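Local coordinates for protein kappa-carrageenase (Pseudoalteromonas carrageenovora, PDB 5OCQ) that hydrolyses, as an endo-acting family 16 glycoside hydrolase, the beta-1,4 linkages between galactose 4-sulfate and 3,6-anhydrogalactose in kappa-carrageenan, at residues S116-M121 and T230-L235; E139-D144 and D157-V162. The protein carries 1 engineered substitution. All blocks are in the same frame, centred on the assembly; numbering follows the deposited sequence. Where two conformers were deposited one is given.

Contact 1: S116-M121 and T230-L235; sequences SPAFWM and TLSQGL. With G4S (4-O-sulfo-beta-D-galactopyranose), chain C.
Trp120 NE1 donates to Ser232 OG at 3.0 Å, so a polar side-chain bond joins two strands of the GH16 jelly roll on their substrate-facing side. The angle at the hydrogen is 159°, and the hydroxyl oxygen stands 15° out of the indole plane. The indole is held between two unlike surfaces. Thr230 CB sits over one face, 4.0 Å from the centroid of the five-membered ring of Trp120, a CH-pi contact; against the opposite face lies the sulfated galactose, whose C4 comes within 3.8 Å of Trp120 CH2. Trp120 CG stands between the backbone N and the carbonyl carbon (chi1 59°), which lays the ring alongside the Thr230 side chain. Ala118, on the same face, adds its methyl CB at 3.7 Å from the sugar O6.

Beneath these groups the antiparallel backbones pair through six hydrogen bonds, two each at Ser116-Gly234, Ala118-Ser232 and Trp120-Thr230. The reverse side is apolar where Phe119 CD1 meets Leu231 CD2 at 3.6 Å, and strands 100-107 and 260-272 pack against these two side chains. Gln233, beside Pro117, sends NE2 to Thr61 and Thr260, while Ser116 OG bonds Leu145 O.

Gly234 has no side chain, consistent with the sulfate oxygen O9 lying close by. With its N-H engaged by Ser232 and its underside backed by Thr230, the indole is fixed as an apolar platform for the carbon side of the sugar ring.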
loop_
_atom_site.group_PDB
_atom_site.type_symbol
_atom_site.label_atom_id
_atom_site.label_comp_id
_atom_site.label_asym_id
_atom_site.label_seq_id
_atom_site.Cartn_x
_atom_site.Cartn_y
_atom_site.Cartn_z
ATOM N N SER A 116 5.304 1.941 8.630
ATOM C CA SER A 116 4.000 1.463 8.278
ATOM C C SER A 116 4.039 0.418 7.173
ATOM O O SER A 116 4.185 0.776 5.976
ATOM C CB SER A 116 3.136 2.646 7.891
ATOM O OG SER A 116 1.835 2.248 7.443
ATOM N N PRO A 117 3.927 -0.876 7.515
ATOM C CA PRO A 117 3.690 -1.931 6.521
ATOM C C PRO A 117 2.370 -1.682 5.779
ATOM O O PRO A 117 1.366 -1.274 6.386
ATOM C CB PRO A 117 3.546 -3.185 7.350
ATOM C CG PRO A 117 4.239 -2.861 8.641
ATOM C CD PRO A 117 3.980 -1.414 8.886
ATOM N N ALA A 118 2.402 -1.832 4.459
ATOM C CA ALA A 118 1.163 -1.615 3.692
ATOM C C ALA A 118 0.989 -2.607 2.594
ATOM O O ALA A 118 1.953 -3.133 1.989
ATOM C CB ALA A 118 1.271 -0.288 3.078
ATOM N N PHE A 119 -0.293 -2.867 2.250
ATOM C CA PHE A 119 -0.645 -3.765 1.146
ATOM C C PHE A 119 -1.710 -2.986 0.389
ATOM O O PHE A 119 -2.675 -2.503 1.015
ATOM C CB PHE A 119 -1.207 -5.108 1.702
ATOM C CG PHE A 119 -1.790 -6.078 0.691
ATOM C CD1 PHE A 119 -1.170 -6.313 -0.581
ATOM C CD2 PHE A 119 -2.875 -6.899 1.038
ATOM C CE1 PHE A 119 -1.697 -7.262 -1.408
ATOM C CE2 PHE A 119 -3.427 -7.815 0.151
ATOM C CZ PHE A 119 -2.827 -8.035 -1.080
ATOM N N TRP A 120 -1.464 -2.656 -0.861
ATOM C CA TRP A 120 -2.194 -1.609 -1.584
ATOM C C TRP A 120 -2.029 -1.775 -3.082
ATOM O O TRP A 120 -1.283 -2.686 -3.516
ATOM C CB TRP A 120 -1.832 -0.197 -1.143
ATOM C CG TRP A 120 -0.364 0.157 -1.313
ATOM C CD1 TRP A 120 0.687 -0.449 -0.686
ATOM C CD2 TRP A 120 0.186 1.216 -2.108
ATOM N NE1 TRP A 120 1.900 0.169 -1.044
ATOM C CE2 TRP A 120 1.617 1.167 -1.942
ATOM C CE3 TRP A 120 -0.351 2.175 -2.975
ATOM C CZ2 TRP A 120 2.451 2.100 -2.581
ATOM C CZ3 TRP A 120 0.469 3.109 -3.555
ATOM C CH2 TRP A 120 1.857 3.036 -3.386
ATOM N N MET A 121 -2.806 -1.020 -3.855
ATOM C CA MET A 121 -2.692 -1.112 -5.328
ATOM C C MET A 121 -2.930 0.297 -5.885
ATOM O O MET A 121 -3.740 1.078 -5.328
ATOM C CB MET A 121 -3.633 -2.161 -5.946
ATOM C CG MET A 121 -5.086 -1.843 -5.743
ATOM S SD MET A 121 -6.165 -3.236 -6.216
ATOM C CE MET A 121 -6.135 -4.115 -4.693
ATOM N N THR A 230 0.802 -4.001 -4.630
ATOM C CA THR A 230 2.043 -3.578 -4.005
ATOM C C THR A 230 2.078 -4.012 -2.540
ATOM O O THR A 230 1.112 -3.781 -1.768
ATOM C CB THR A 230 2.182 -2.031 -4.184
ATOM O OG1 THR A 230 2.089 -1.701 -5.567
ATOM C CG2 THR A 230 3.546 -1.465 -3.671
ATOM N N LEU A 231 3.261 -4.423 -2.096
ATOM C CA LEU A 231 3.582 -4.613 -0.685
ATOM C C LEU A 231 4.778 -3.698 -0.392
ATOM O O LEU A 231 5.761 -3.678 -1.169
ATOM C CB LEU A 231 4.038 -6.077 -0.387
ATOM C CG LEU A 231 2.906 -7.115 -0.486
ATOM C CD1 LEU A 231 3.474 -8.527 -0.868
ATOM C CD2 LEU A 231 2.074 -7.168 0.760
ATOM N N SER A 232 4.727 -2.906 0.676
ATOM C CA SER A 232 5.839 -1.987 0.913
ATOM C C SER A 232 5.868 -1.545 2.392
ATOM O O SER A 232 4.843 -1.706 3.079
ATOM C CB SER A 232 5.657 -0.759 -0.012
ATOM O OG SER A 232 4.504 0.043 0.339
ATOM N N GLN A 233 6.998 -0.948 2.833
ATOM C CA GLN A 233 7.102 -0.439 4.218
ATOM C C GLN A 233 7.501 1.030 4.101
ATOM O O GLN A 233 8.586 1.342 3.550
ATOM C CB GLN A 233 8.051 -1.310 5.104
ATOM C CG GLN A 233 8.015 -0.808 6.563
ATOM C CD GLN A 233 8.570 -1.879 7.434
ATOM O OE1 GLN A 233 7.884 -2.842 7.770
ATOM N NE2 GLN A 233 9.833 -1.814 7.674
ATOM N N GLY A 234 6.641 1.936 4.587
ATOM C CA GLY A 234 6.936 3.325 4.583
ATOM C C GLY A 234 7.277 3.940 5.927
ATOM O O GLY A 234 7.131 3.299 6.940
ATOM N N LEU A 235 7.876 5.139 5.890
ATOM C CA LEU A 235 8.260 5.871 7.116
ATOM C C LEU A 235 7.055 6.729 7.555
ATOM O O LEU A 235 6.270 7.217 6.768
ATOM C CB LEU A 235 9.495 6.710 6.884
ATOM C CG LEU A 235 10.588 7.019 7.864
ATOM C CD1 LEU A 235 11.399 5.816 8.303
ATOM C CD2 LEU A 235 11.464 8.125 7.244
HETATM C C1 G4S C . -1.440 6.174 0.623
HETATM C C2 G4S C . -0.516 6.979 -0.280
HETATM C C3 G4S C . 0.422 6.112 -1.148
HETATM C C4 G4S C . 1.060 5.046 -0.231
HETATM C C5 G4S C . -0.043 4.237 0.480
HETATM C C6 G4S C . 0.399 3.027 1.255
HETATM O O1 G4S C . -1.947 7.082 1.645
HETATM O O2 G4S C . -1.334 7.752 -1.236
HETATM O O4 G4S C . 1.754 5.798 0.786
HETATM O O5 G4S C . -0.735 5.144 1.382
HETATM O O6 G4S C . 1.008 3.381 2.511
HETATM S S G4S C . 3.408 5.839 0.967
HETATM O O7 G4S C . 3.969 4.607 0.351
HETATM O O8 G4S C . 3.830 7.112 0.265
HETATM O O9 G4S C . 3.557 5.811 2.435
#

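Contact 2: E139-D144 and D157-V162; sequences EIDVVD and DLHNIV. Engineered in segment 139-144: Asp144 (natural residue Glu). With G4S (4-O-sulfo-beta-D-galactopyranose), chain C.
Glu139 and His159 exchange two backbone hydrogen bonds, Glu139 N reaching His159 O at 2.9 Å and His159 N returning to Glu139 O, and a third runs from Asp141 N to Asp157 O. The pairing frames the bulged Glu-x-Asp-x-x-Glu active-site segment of the GH16 jelly roll: the nucleophile Glu139, the active-site Asp141 and, in place of the last glutamate, the proton donor, the engineered Asp144. Asp144 OD1 accepts from O6 of the sulfated galactose at 2.6 Å, and Glu139 OE1 lies 2.9 Å from the sugar O2. Arg236 forms a salt bridge with Asp144 OD1, and Tyr137 OH bonds Glu139 OE1. The extended Glu139 chain, with CG anti to the backbone N (chi1 176°), carries OE2 to 3.0 Å from the anomeric C1 of the sugar, consistent with a nucleophile facing its target. Asp141 OD1 lies 2.5 Å from Glu139 OE2.

His159 lies alongside Glu139, its ring 26° from the carboxylate plane, while Asp141 crosses it at about a right angle and sets OD2 at the ring edge, 2.9 Å from His159 CE1. Sugar O2 lies over the centre of one imidazole face, and His159 NE2 approaches sugar O1 at 3.1 Å. Were His159 replaced by an alanine, the flank of the Glu139 carboxylate and Asp141 OD2 would probably lose their imidazole neighbour, and sugar O1 its approach from NE2.

On the reverse side Ile140 CG1 packs on Leu158 CD2. The chain turns at Val142, which with Val143 faces Phe119 in a classic beta bulge. Beyond it, a water donates to Asp144 OD2 at 2.7 Å and accepts from Asp157 N.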
loop_
_atom_site.group_PDB
_atom_site.type_symbol
_atom_site.label_atom_id
_atom_site.label_comp_id
_atom_site.label_asym_id
_atom_site.label_seq_id
_atom_site.Cartn_x
_atom_site.Cartn_y
_atom_site.Cartn_z
ATOM N N GLU A 139 -6.402 4.491 -6.308
ATOM C CA GLU A 139 -5.635 3.768 -5.284
ATOM C C GLU A 139 -6.522 3.103 -4.279
ATOM O O GLU A 139 -7.369 3.738 -3.695
ATOM C CB GLU A 139 -4.583 4.692 -4.610
ATOM C CG GLU A 139 -3.837 4.092 -3.505
ATOM C CD GLU A 139 -2.935 5.019 -2.748
ATOM O OE1 GLU A 139 -2.564 6.118 -3.261
ATOM O OE2 GLU A 139 -2.523 4.574 -1.634
ATOM N N ILE A 140 -6.366 1.798 -4.064
ATOM C CA ILE A 140 -7.039 1.051 -3.011
ATOM C C ILE A 140 -6.004 0.583 -1.985
ATOM O O ILE A 140 -5.077 -0.188 -2.415
ATOM C CB ILE A 140 -7.854 -0.158 -3.570
ATOM C CG1 ILE A 140 -8.874 0.274 -4.645
ATOM C CG2 ILE A 140 -8.499 -0.953 -2.387
ATOM C CD1 ILE A 140 -9.651 -0.825 -5.330
ATOM N N ASP A 141 -6.119 0.979 -0.719
ATOM C CA ASP A 141 -5.222 0.501 0.317
ATOM C C ASP A 141 -5.913 -0.661 1.012
ATOM O O ASP A 141 -6.969 -0.483 1.707
ATOM C CB ASP A 141 -4.891 1.580 1.305
ATOM C CG ASP A 141 -4.111 2.744 0.702
ATOM O OD1 ASP A 141 -3.646 2.653 -0.503
ATOM O OD2 ASP A 141 -3.895 3.794 1.391
ATOM N N VAL A 142 -5.407 -1.870 0.865
ATOM C CA VAL A 142 -5.986 -3.045 1.554
ATOM C C VAL A 142 -5.812 -2.873 3.050
ATOM O O VAL A 142 -6.744 -3.118 3.853
ATOM C CB VAL A 142 -5.404 -4.383 1.112
ATOM C CG1 VAL A 142 -6.169 -5.600 1.721
ATOM C CG2 VAL A 142 -5.355 -4.462 -0.387
ATOM N N VAL A 143 -4.603 -2.478 3.499
ATOM C CA VAL A 143 -4.301 -2.171 4.933
ATOM C C VAL A 143 -3.114 -1.287 5.024
ATOM O O VAL A 143 -2.137 -1.500 4.238
ATOM C CB VAL A 143 -4.138 -3.349 5.830
ATOM C CG1 VAL A 143 -2.877 -4.240 5.474
ATOM C CG2 VAL A 143 -4.071 -2.979 7.299
ATOM N N ASP A 144 -3.178 -0.238 5.870
ATOM C CA ASP A 144 -1.962 0.393 6.416
ATOM C C ASP A 144 -1.839 0.124 7.885
ATOM O O ASP A 144 -2.784 0.457 8.643
ATOM C CB ASP A 144 -1.971 1.917 6.249
ATOM C CG ASP A 144 -1.550 2.422 4.821
ATOM O OD1 ASP A 144 -0.262 2.661 4.610
ATOM O OD2 ASP A 144 -2.506 2.780 4.122
ATOM N N ASP A 157 -8.199 2.336 3.437
ATOM C CA ASP A 157 -8.582 3.577 2.786
ATOM C C ASP A 157 -8.596 3.576 1.257
ATOM O O ASP A 157 -8.044 2.681 0.579
ATOM C CB ASP A 157 -7.660 4.684 3.231
ATOM C CG ASP A 157 -7.822 5.057 4.761
ATOM O OD1 ASP A 157 -8.975 4.843 5.252
ATOM O OD2 ASP A 157 -6.807 5.487 5.412
ATOM N N LEU A 158 -9.171 4.645 0.677
ATOM C CA LEU A 158 -9.191 4.871 -0.740
ATOM C C LEU A 158 -8.672 6.228 -1.091
ATOM O O LEU A 158 -8.871 7.155 -0.318
ATOM C CB LEU A 158 -10.668 4.740 -1.285
ATOM C CG LEU A 158 -11.405 3.438 -1.068
ATOM C CD1 LEU A 158 -12.878 3.518 -1.529
ATOM C CD2 LEU A 158 -10.719 2.384 -1.902
ATOM N N HIS A 159 -7.971 6.346 -2.220
ATOM C CA HIS A 159 -7.409 7.599 -2.756
ATOM C C HIS A 159 -7.672 7.736 -4.195
ATOM O O HIS A 159 -7.714 6.746 -4.954
ATOM C CB HIS A 159 -5.896 7.754 -2.427
ATOM C CG HIS A 159 -5.527 7.509 -1.017
ATOM N ND1 HIS A 159 -5.482 6.293 -0.398
ATOM C CD2 HIS A 159 -5.288 8.404 -0.053
ATOM C CE1 HIS A 159 -5.075 6.429 0.857
ATOM N NE2 HIS A 159 -4.922 7.720 1.073
ATOM N N ASN A 160 -7.910 8.989 -4.675
ATOM C CA ASN A 160 -8.152 9.170 -6.108
ATOM C C ASN A 160 -7.969 10.638 -6.490
ATOM O O ASN A 160 -8.015 11.480 -5.594
ATOM C CB ASN A 160 -9.552 8.678 -6.529
ATOM C CG ASN A 160 -10.707 9.384 -5.702
ATOM O OD1 ASN A 160 -10.908 9.149 -4.520
ATOM N ND2 ASN A 160 -11.453 10.201 -6.391
ATOM N N ILE A 161 -7.774 10.879 -7.760
ATOM C CA ILE A 161 -7.901 12.240 -8.296
ATOM C C ILE A 161 -9.088 12.232 -9.250
ATOM O O ILE A 161 -9.121 11.442 -10.186
ATOM C CB ILE A 161 -6.627 12.637 -8.990
ATOM C CG1 ILE A 161 -5.407 12.637 -8.057
ATOM C CG2 ILE A 161 -6.807 14.009 -9.693
ATOM C CD1 ILE A 161 -4.091 12.779 -8.805
ATOM N N VAL A 162 -10.035 13.181 -9.120
ATOM C CA VAL A 162 -11.163 13.205 -10.032
ATOM C C VAL A 162 -11.428 14.711 -10.381
ATOM O O VAL A 162 -11.143 15.565 -9.570
ATOM C CB VAL A 162 -12.418 12.591 -9.405
ATOM C CG1 VAL A 162 -12.824 13.301 -8.114
ATOM C CG2 VAL A 162 -13.580 12.496 -10.392
HETATM C C1 G4S C . -1.440 6.174 0.623
HETATM C C2 G4S C . -0.516 6.979 -0.280
HETATM C C3 G4S C . 0.422 6.112 -1.148
HETATM C C4 G4S C . 1.060 5.046 -0.231
HETATM C C5 G4S C . -0.043 4.237 0.480
HETATM C C6 G4S C . 0.399 3.027 1.255
HETATM O O1 G4S C . -1.947 7.082 1.645
HETATM O O2 G4S C . -1.334 7.752 -1.236
HETATM O O4 G4S C . 1.754 5.798 0.786
HETATM O O5 G4S C . -0.735 5.144 1.382
HETATM O O6 G4S C . 1.008 3.381 2.511
HETATM S S G4S C . 3.408 5.839 0.967
HETATM O O7 G4S C . 3.969 4.607 0.351
HETATM O O8 G4S C . 3.830 7.112 0.265
HETATM O O9 G4S C . 3.557 5.811 2.435
HETATM O O HOH W 1 -4.351 5.883 4.131
HETATM O O HOH W 2 -5.130 2.357 4.377
#

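In the fold
Both contacts are buried and belong to the same jelly-roll architecture, their centres about 12 Å apart. Strand 115-122, which supplies 116-121, also pairs with the strands holding 139-144: Met121 N lies 2.8 Å from Ile140 O, and Phe119 N 3.0 Å from Val143 O, both probable hydrogen bonds. The two contacts share one galactose but treat it differently. Contact 1, nearer the centre of the chain, offers an aromatic surface and pairs five residues with five, burying 478 Å². Contact 2 buries 321 Å² over a shorter pairing and offers carboxylates and an imidazole. Trp120 CB packs 3.4 Å from Asp141 OD1, where platform and catalytic segment meet.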